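Local coordinates for protein terminal uridylyltransferase 1 (Trypanosoma brucei, PDB 5HZD) that adds uridines from UTP to the 3' ends of guide RNAs, ribosomal RNAs and some mRNAs, and takes part in mitochondrial RNA editing, at residues I344-Y355 and V416-I424. Residues are numbered along the deposited sequence; the frame is centred on the assembly and turned at random.
Sequences IYYLVQKGYVPY and VISLNRPGI
A loop of the Cid1-family poly(A) polymerase region, following strand 415-416, lies against the last turns of helix 336-349, where Y345 meets I417, S418 and L419 and, beyond the helix end, Y355 meets P422. I417 CA sits above the centre of the Y345 ring, 4.2 Å from its centroid, a CH-pi contact, while CG of Q349, one turn on in the helix, lies over the rim of the opposite face. S418 O meets the edge of the ring, 3.3 Å from Y345 CD1. Hydrophobic contact continues on the helix side: I417 CG2 packs 3.5 Å from Y345 CB, and the CD2 methyl of L419 touches both Y345 and I344 CG2. A water bridges the Y345 hydroxyl to V416 O.

This helix also carries the UTP-binding Y337, and the side chain of L419 lies about 7 Å from that of Y337. G351, with positive phi, ends the helix in a Schellman motif, and the chain then turns back to bring Y355 against P422 and the backbone of L419-R421. CG of Y355 stands anti to the backbone N (chi1 176°), which lays the ring against P422: P422 CB lies over its face, 3.9 Å from the centroid, and the Y355 hydroxyl donates to L419 O at 2.8 Å, from above the carbonyl plane. Q349, folded at its second torsion (chi2 -59°), donates from NE2 to P422 O at 3.1 Å; P422 O lies close to the Q349 amide plane, whereas NE2 approaches from above the carbonyl plane. A second water joins S418 O to R421 O and weakly to NE2. S418 OG closes an ST turn by accepting from N420 N and also bonds E466, in the inferred nucleotide recognition motif.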
loop_
_atom_site.group_PDB
_atom_site.type_symbol
_atom_site.label_atom_id
_atom_site.label_comp_id
_atom_site.label_asym_id
_atom_site.label_seq_id
_atom_site.Cartn_x
_atom_site.Cartn_y
_atom_site.Cartn_z
ATOM N N ILE A 344 14.842 1.979 3.585
ATOM C CA ILE A 344 15.607 0.776 3.224
ATOM C C ILE A 344 17.012 1.134 2.725
ATOM O O ILE A 344 17.982 0.444 3.055
ATOM C CB ILE A 344 14.879 0.004 2.162
ATOM C CG1 ILE A 344 13.630 -0.596 2.806
ATOM C CG2 ILE A 344 15.754 -1.116 1.631
ATOM C CD1 ILE A 344 12.616 -1.115 1.772
ATOM N N TYR A 345 17.126 2.208 1.940
ATOM C CA TYR A 345 18.451 2.617 1.447
ATOM C C TYR A 345 19.367 2.918 2.621
ATOM O O TYR A 345 20.530 2.500 2.634
ATOM C CB TYR A 345 18.338 3.846 0.536
ATOM C CG TYR A 345 19.659 4.409 0.098
ATOM C CD1 TYR A 345 20.375 3.819 -0.934
ATOM C CD2 TYR A 345 20.181 5.545 0.730
ATOM C CE1 TYR A 345 21.630 4.358 -1.351
ATOM C CE2 TYR A 345 21.396 6.086 0.322
ATOM C CZ TYR A 345 22.105 5.484 -0.703
ATOM O OH TYR A 345 23.322 5.997 -1.094
ATOM N N TYR A 346 18.840 3.629 3.611
ATOM C CA TYR A 346 19.594 3.869 4.850
ATOM C C TYR A 346 19.998 2.550 5.526
ATOM O O TYR A 346 21.163 2.374 5.933
ATOM C CB TYR A 346 18.768 4.756 5.780
ATOM C CG TYR A 346 19.150 4.662 7.238
ATOM C CD1 TYR A 346 20.317 5.252 7.716
ATOM C CD2 TYR A 346 18.330 3.994 8.124
ATOM C CE1 TYR A 346 20.643 5.199 9.065
ATOM C CE2 TYR A 346 18.646 3.910 9.468
ATOM C CZ TYR A 346 19.814 4.494 9.925
ATOM O OH TYR A 346 20.115 4.433 11.275
ATOM N N LEU A 347 19.060 1.616 5.672
ATOM C CA LEU A 347 19.384 0.337 6.288
ATOM C C LEU A 347 20.482 -0.388 5.534
ATOM O O LEU A 347 21.348 -1.012 6.165
ATOM C CB LEU A 347 18.135 -0.579 6.379
ATOM C CG LEU A 347 16.990 -0.045 7.254
ATOM C CD1 LEU A 347 15.800 -1.023 7.206
ATOM C CD2 LEU A 347 17.468 0.204 8.714
ATOM N N VAL A 348 20.453 -0.349 4.200
ATOM C CA VAL A 348 21.462 -1.053 3.430
ATOM C C VAL A 348 22.796 -0.361 3.594
ATOM O O VAL A 348 23.816 -1.012 3.844
ATOM C CB VAL A 348 21.095 -1.074 1.939
ATOM C CG1 VAL A 348 22.312 -1.547 1.095
ATOM C CG2 VAL A 348 19.876 -1.948 1.695
ATOM N N GLN A 349 22.809 0.971 3.484
ATOM C CA GLN A 349 24.089 1.703 3.468
ATOM C C GLN A 349 24.783 1.599 4.806
ATOM O O GLN A 349 26.021 1.596 4.877
ATOM C CB GLN A 349 23.904 3.166 3.046
ATOM C CG GLN A 349 23.489 3.319 1.616
ATOM C CD GLN A 349 24.476 2.709 0.654
ATOM O OE1 GLN A 349 25.682 2.924 0.778
ATOM N NE2 GLN A 349 23.977 1.944 -0.323
ATOM N N LYS A 350 23.992 1.476 5.863
ATOM C CA LYS A 350 24.521 1.365 7.223
ATOM C C LYS A 350 24.737 -0.074 7.682
ATOM O O LYS A 350 25.215 -0.308 8.793
ATOM C CB LYS A 350 23.621 2.118 8.212
ATOM C CG LYS A 350 23.671 3.644 8.053
ATOM C CD LYS A 350 25.076 4.186 8.337
ATOM C CE LYS A 350 25.107 5.707 8.384
ATOM N NZ LYS A 350 26.513 6.170 8.632
ATOM N N GLY A 351 24.360 -1.035 6.848
ATOM C CA GLY A 351 24.634 -2.447 7.107
ATOM C C GLY A 351 23.655 -3.154 8.015
ATOM O O GLY A 351 23.933 -4.245 8.482
ATOM N N TYR A 352 22.511 -2.540 8.282
ATOM C CA TYR A 352 21.452 -3.194 9.055
ATOM C C TYR A 352 20.736 -4.333 8.328
ATOM O O TYR A 352 20.218 -5.260 8.978
ATOM C CB TYR A 352 20.397 -2.180 9.523
ATOM C CG TYR A 352 20.871 -1.206 10.548
ATOM C CD1 TYR A 352 21.053 -1.600 11.869
ATOM C CD2 TYR A 352 21.154 0.112 10.196
ATOM C CE1 TYR A 352 21.481 -0.696 12.826
ATOM C CE2 TYR A 352 21.569 1.027 11.147
ATOM C CZ TYR A 352 21.729 0.611 12.453
ATOM O OH TYR A 352 22.152 1.511 13.397
ATOM N N VAL A 353 20.625 -4.248 6.998
ATOM C CA VAL A 353 20.010 -5.332 6.217
ATOM C C VAL A 353 20.915 -5.613 5.015
ATOM O O VAL A 353 21.589 -4.707 4.520
ATOM C CB VAL A 353 18.590 -5.009 5.674
ATOM C CG1 VAL A 353 17.588 -4.661 6.820
ATOM C CG2 VAL A 353 18.627 -3.889 4.662
ATOM N N PRO A 354 20.890 -6.854 4.513
ATOM C CA PRO A 354 21.636 -7.186 3.295
ATOM C C PRO A 354 21.047 -6.494 2.069
ATOM O O PRO A 354 19.852 -6.218 1.974
ATOM C CB PRO A 354 21.447 -8.710 3.171
ATOM C CG PRO A 354 21.164 -9.178 4.558
ATOM C CD PRO A 354 20.307 -8.058 5.136
ATOM N N TYR A 355 21.910 -6.208 1.097
ATOM C CA TYR A 355 21.420 -5.680 -0.176
ATOM C C TYR A 355 20.576 -6.707 -0.940
ATOM O O TYR A 355 20.907 -7.904 -0.961
ATOM C CB TYR A 355 22.627 -5.227 -1.032
ATOM C CG TYR A 355 22.202 -4.757 -2.396
ATOM C CD1 TYR A 355 21.578 -3.518 -2.548
ATOM C CD2 TYR A 355 22.397 -5.555 -3.529
ATOM C CE1 TYR A 355 21.137 -3.096 -3.791
ATOM C CE2 TYR A 355 21.962 -5.120 -4.794
ATOM C CZ TYR A 355 21.338 -3.895 -4.894
ATOM O OH TYR A 355 20.920 -3.488 -6.135
ATOM N N VAL A 416 22.014 9.884 -5.307
ATOM C CA VAL A 416 20.633 9.468 -5.489
ATOM C C VAL A 416 20.355 8.332 -4.528
ATOM O O VAL A 416 21.159 7.407 -4.407
ATOM C CB VAL A 416 20.454 8.907 -6.915
ATOM C CG1 VAL A 416 19.010 8.356 -7.115
ATOM C CG2 VAL A 416 20.824 9.968 -7.980
ATOM N N ILE A 417 19.212 8.386 -3.855
ATOM C CA ILE A 417 18.751 7.263 -3.016
ATOM C C ILE A 417 18.297 6.165 -3.961
ATOM O O ILE A 417 17.319 6.333 -4.693
ATOM C CB ILE A 417 17.601 7.742 -2.120
ATOM C CG1 ILE A 417 18.095 8.861 -1.175
ATOM C CG2 ILE A 417 17.029 6.585 -1.292
ATOM C CD1 ILE A 417 17.012 9.476 -0.260
ATOM N N SER A 418 19.022 5.051 -4.008
ATOM C CA SER A 418 18.730 4.046 -5.017
ATOM C C SER A 418 19.047 2.656 -4.515
ATOM O O SER A 418 20.105 2.426 -3.906
ATOM C CB SER A 418 19.544 4.305 -6.298
ATOM O OG SER A 418 19.262 3.255 -7.221
ATOM N N LEU A 419 18.106 1.739 -4.745
ATOM C CA LEU A 419 18.315 0.322 -4.422
ATOM C C LEU A 419 18.719 -0.452 -5.663
ATOM O O LEU A 419 18.850 -1.674 -5.623
ATOM C CB LEU A 419 17.029 -0.291 -3.830
ATOM C CG LEU A 419 16.460 0.437 -2.618
ATOM C CD1 LEU A 419 15.157 -0.264 -2.231
ATOM C CD2 LEU A 419 17.491 0.377 -1.533
ATOM N N ASN A 420 18.987 0.223 -6.783
ATOM C CA ASN A 420 19.261 -0.519 -8.005
ATOM C C ASN A 420 20.689 -1.004 -8.112
ATOM O O ASN A 420 21.021 -1.768 -9.034
ATOM C CB ASN A 420 18.946 0.324 -9.243
ATOM C CG ASN A 420 17.475 0.472 -9.466
ATOM O OD1 ASN A 420 16.837 1.289 -8.845
ATOM N ND2 ASN A 420 16.915 -0.362 -10.336
ATOM N N ARG A 421 21.532 -0.542 -7.199
ATOM C CA ARG A 421 22.917 -1.023 -7.098
ATOM C C ARG A 421 23.313 -0.870 -5.647
ATOM O O ARG A 421 22.745 -0.042 -4.943
ATOM C CB ARG A 421 23.840 -0.227 -8.042
ATOM C CG ARG A 421 23.900 1.273 -7.760
ATOM C CD ARG A 421 24.376 2.056 -9.001
ATOM N NE ARG A 421 23.628 1.694 -10.197
ATOM C CZ ARG A 421 22.418 2.162 -10.501
ATOM N NH1 ARG A 421 21.764 3.006 -9.689
ATOM N NH2 ARG A 421 21.826 1.746 -11.612
ATOM N N PRO A 422 24.286 -1.668 -5.170
ATOM C CA PRO A 422 24.638 -1.660 -3.744
ATOM C C PRO A 422 25.504 -0.494 -3.295
ATOM O O PRO A 422 25.473 -0.125 -2.124
ATOM C CB PRO A 422 25.445 -2.966 -3.591
ATOM C CG PRO A 422 25.995 -3.246 -4.956
ATOM C CD PRO A 422 24.927 -2.770 -5.910
ATOM N N GLY A 423 26.270 0.065 -4.211
ATOM C CA GLY A 423 27.141 1.170 -3.868
ATOM C C GLY A 423 26.462 2.507 -4.052
ATOM O O GLY A 423 25.244 2.587 -4.112
ATOM N N ILE A 424 27.254 3.564 -4.128
ATOM C CA ILE A 424 26.716 4.919 -4.300
ATOM C C ILE A 424 26.252 5.121 -5.739
ATOM O O ILE A 424 26.968 4.773 -6.688
ATOM C CB ILE A 424 27.798 5.975 -3.991
ATOM C CG1 ILE A 424 28.194 5.941 -2.512
ATOM C CG2 ILE A 424 27.347 7.400 -4.421
ATOM C CD1 ILE A 424 27.093 6.206 -1.556
HETATM O O HOH W 1 23.348 5.982 -3.773
HETATM O O HOH W 2 21.799 0.771 -2.283
#